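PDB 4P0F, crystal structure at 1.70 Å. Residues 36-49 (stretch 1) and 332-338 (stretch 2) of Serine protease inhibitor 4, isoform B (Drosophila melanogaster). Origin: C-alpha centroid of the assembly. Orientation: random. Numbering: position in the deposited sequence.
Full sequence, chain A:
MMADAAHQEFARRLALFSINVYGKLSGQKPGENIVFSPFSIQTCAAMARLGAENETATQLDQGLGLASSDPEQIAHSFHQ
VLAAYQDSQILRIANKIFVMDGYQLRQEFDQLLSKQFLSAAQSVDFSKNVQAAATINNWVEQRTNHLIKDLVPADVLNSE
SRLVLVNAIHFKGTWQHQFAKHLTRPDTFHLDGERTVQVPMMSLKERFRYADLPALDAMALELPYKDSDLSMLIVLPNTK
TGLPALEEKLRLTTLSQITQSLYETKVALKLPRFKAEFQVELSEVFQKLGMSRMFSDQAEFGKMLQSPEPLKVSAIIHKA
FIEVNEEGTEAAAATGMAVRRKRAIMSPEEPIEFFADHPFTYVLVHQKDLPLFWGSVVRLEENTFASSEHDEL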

# COMPACT_ATOMS: atom_id res chain seq x y z
N PHE A 36 -1.26 -1.03 4.72
CA PHE A 36 -1.17 -1.45 3.33
C PHE A 36 -0.53 -0.35 2.50
O PHE A 36 -0.44 0.80 2.94
CB PHE A 36 -2.56 -1.83 2.77
CG PHE A 36 -3.51 -0.67 2.55
CD1 PHE A 36 -4.19 -0.09 3.60
CD2 PHE A 36 -3.76 -0.20 1.27
CE1 PHE A 36 -5.08 0.96 3.39
CE2 PHE A 36 -4.64 0.85 1.05
CZ PHE A 36 -5.30 1.43 2.11
N SER A 37 -0.05 -0.72 1.32
CA SER A 37 0.47 0.25 0.36
C SER A 37 -0.49 0.39 -0.80
O SER A 37 -0.55 -0.49 -1.67
CB SER A 37 1.84 -0.16 -0.16
OG SER A 37 2.26 0.72 -1.19
N PRO A 38 -1.26 1.49 -0.83
CA PRO A 38 -2.16 1.66 -1.97
C PRO A 38 -1.40 1.81 -3.28
O PRO A 38 -1.88 1.34 -4.33
CB PRO A 38 -2.95 2.93 -1.62
CG PRO A 38 -2.17 3.63 -0.59
CD PRO A 38 -1.39 2.58 0.15
N PHE A 39 -0.22 2.41 -3.22
CA PHE A 39 0.60 2.59 -4.42
C PHE A 39 0.97 1.24 -5.02
O PHE A 39 0.95 1.06 -6.25
CB PHE A 39 1.86 3.38 -4.11
CG PHE A 39 2.73 3.59 -5.32
CD1 PHE A 39 3.68 2.65 -5.68
CD2 PHE A 39 2.56 4.69 -6.13
CE1 PHE A 39 4.46 2.83 -6.81
CE2 PHE A 39 3.34 4.87 -7.27
CZ PHE A 39 4.29 3.93 -7.60
N SER A 40 1.34 0.29 -4.16
CA SER A 40 1.73 -1.04 -4.60
C SER A 40 0.55 -1.76 -5.27
O SER A 40 0.71 -2.41 -6.32
CB SER A 40 2.24 -1.85 -3.41
OG SER A 40 2.49 -3.20 -3.74
N ILE A 41 -0.61 -1.64 -4.65
CA ILE A 41 -1.81 -2.29 -5.16
C ILE A 41 -2.19 -1.70 -6.52
O ILE A 41 -2.45 -2.44 -7.47
CB ILE A 41 -2.98 -2.16 -4.16
CG1 ILE A 41 -2.64 -2.92 -2.87
CG2 ILE A 41 -4.28 -2.70 -4.76
CD1 ILE A 41 -3.52 -2.58 -1.71
N GLN A 42 -2.25 -0.37 -6.61
CA GLN A 42 -2.66 0.26 -7.87
C GLN A 42 -1.67 -0.04 -9.01
O GLN A 42 -2.08 -0.29 -10.15
CB GLN A 42 -2.80 1.77 -7.70
CG GLN A 42 -3.64 2.42 -8.78
CD GLN A 42 -3.48 3.93 -8.82
OE1 GLN A 42 -2.37 4.46 -8.79
NE2 GLN A 42 -4.61 4.64 -8.88
N THR A 43 -0.38 -0.04 -8.69
CA THR A 43 0.66 -0.30 -9.67
C THR A 43 0.55 -1.73 -10.19
O THR A 43 0.59 -1.95 -11.40
CB THR A 43 2.06 -0.07 -9.06
OG1 THR A 43 2.16 1.30 -8.65
CG2 THR A 43 3.15 -0.34 -10.08
N CYS A 44 0.39 -2.69 -9.28
CA CYS A 44 0.31 -4.09 -9.70
C CYS A 44 -0.91 -4.30 -10.58
O CYS A 44 -0.85 -4.96 -11.62
CB CYS A 44 0.24 -5.01 -8.49
SG CYS A 44 0.40 -6.75 -8.96
N ALA A 45 -2.04 -3.73 -10.16
CA ALA A 45 -3.28 -3.89 -10.91
C ALA A 45 -3.24 -3.16 -12.25
O ALA A 45 -3.84 -3.62 -13.23
CB ALA A 45 -4.45 -3.42 -10.08
N ALA A 46 -2.54 -2.02 -12.31
CA ALA A 46 -2.39 -1.30 -13.56
C ALA A 46 -1.55 -2.10 -14.55
O ALA A 46 -1.81 -2.08 -15.75
CB ALA A 46 -1.76 0.07 -13.33
N MET A 47 -0.53 -2.80 -14.05
CA MET A 47 0.25 -3.69 -14.91
C MET A 47 -0.64 -4.76 -15.51
O MET A 47 -0.52 -5.07 -16.71
CB MET A 47 1.41 -4.34 -14.13
CG MET A 47 2.56 -3.36 -13.84
SD MET A 47 4.05 -4.14 -13.20
CE MET A 47 3.51 -4.61 -11.58
N ALA A 48 -1.53 -5.32 -14.71
CA ALA A 48 -2.45 -6.33 -15.23
C ALA A 48 -3.36 -5.71 -16.27
O ALA A 48 -3.65 -6.33 -17.30
CB ALA A 48 -3.25 -6.97 -14.12
N ARG A 49 -3.80 -4.47 -16.03
CA ARG A 49 -4.70 -3.82 -16.99
C ARG A 49 -4.09 -3.69 -18.39
O ARG A 49 -4.81 -3.71 -19.39
CB ARG A 49 -5.11 -2.43 -16.47
CG ARG A 49 -6.08 -1.71 -17.39
CD ARG A 49 -5.37 -0.78 -18.35
NE ARG A 49 -6.28 -0.17 -19.32
CZ ARG A 49 -6.52 -0.61 -20.55
NH1 ARG A 49 -5.93 -1.72 -21.03
NH2 ARG A 49 -7.35 0.07 -21.33
N ALA A 332 7.35 -1.72 4.46
CA ALA A 332 7.48 -2.48 3.23
C ALA A 332 6.14 -3.09 2.88
O ALA A 332 5.30 -3.32 3.75
CB ALA A 332 8.53 -3.57 3.37
N ALA A 333 5.95 -3.36 1.60
CA ALA A 333 4.76 -4.05 1.16
C ALA A 333 5.04 -4.72 -0.17
O ALA A 333 5.98 -4.36 -0.87
CB ALA A 333 3.59 -3.09 1.03
N ALA A 334 4.20 -5.69 -0.51
CA ALA A 334 4.23 -6.26 -1.85
C ALA A 334 2.84 -6.72 -2.23
O ALA A 334 2.03 -7.07 -1.36
CB ALA A 334 5.23 -7.42 -1.94
N THR A 335 2.56 -6.68 -3.53
CA THR A 335 1.31 -7.15 -4.09
C THR A 335 1.62 -8.14 -5.21
O THR A 335 2.42 -7.84 -6.09
CB THR A 335 0.46 -6.00 -4.66
OG1 THR A 335 0.32 -4.95 -3.68
CG2 THR A 335 -0.92 -6.49 -5.05
N GLY A 336 1.01 -9.32 -5.13
CA GLY A 336 1.17 -10.34 -6.15
C GLY A 336 -0.17 -10.71 -6.74
O GLY A 336 -1.11 -11.01 -6.01
N MET A 337 -0.26 -10.67 -8.07
CA MET A 337 -1.47 -11.05 -8.79
C MET A 337 -1.21 -12.29 -9.61
O MET A 337 -0.38 -12.25 -10.52
CB MET A 337 -1.94 -9.94 -9.72
CG MET A 337 -2.53 -8.71 -9.02
SD MET A 337 -3.29 -7.53 -10.17
CE MET A 337 -3.96 -8.70 -11.37
N ALA A 338 -1.90 -13.38 -9.29
CA ALA A 338 -1.74 -14.63 -10.04
C ALA A 338 -2.76 -14.69 -11.16
O ALA A 338 -3.94 -14.51 -10.91
CB ALA A 338 -1.88 -15.82 -9.12

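How does the helix lie on the strand? Residues 38-49 form a helix that runs in nearly the same direction as strand 332-338, with 24° between their N-to-C directions and 7.5 Å between the axes at closest approach. Alternation along the strand turns the side chains of Ala333, Thr335 and Met337 toward the helix, while those of Ala332 and Ala334 point away. Ser37, just before the helix, and Ser40, Cys44 and Ala48 within it answer them at intervals of three or four residues, about one turn each.

What meets at the start of the contact? Two small side chains: Ser37 CB rests 3.6 Å from Ala333 CB, with Ser37 CA and Ala333 CA 6.1 Å apart. Ser37 also caps the helix, its OG accepting a hydrogen bond from Ser40 N at 3.1 Å, so the residue that touches the strand also satisfies a free amide of the first turn.

Where is the polar link? Thr335 pushes its side chain in beside Ser40 and Ile41. Its OG1 lies 2.8 Å from Ser40 OG, a hydrogen bond between two buried hydroxyls, and 3.7 Å from Ile41 CG1. The methyl of the same threonine serves the apolar side of the contact, with Thr335 CG2 3.9 Å from Cys44 CB.

What fills the space farther along? Met337 does, its long side chain reaching over a surface made by Cys44, Ala45 and Ala48. Cys44 SG sits 3.5 Å from Met337 CG, Met337 SD comes within 3.7 Å of Ala45 CA, and Met337 CE ends 3.3 Å from Ala48 CB. Ala45 presents its backbone CA to the sulfur, its CB directed sideways, while the short side chain of Ala48 stops against the terminal methyl, so a long bump lies in a shallow hollow through apolar packing.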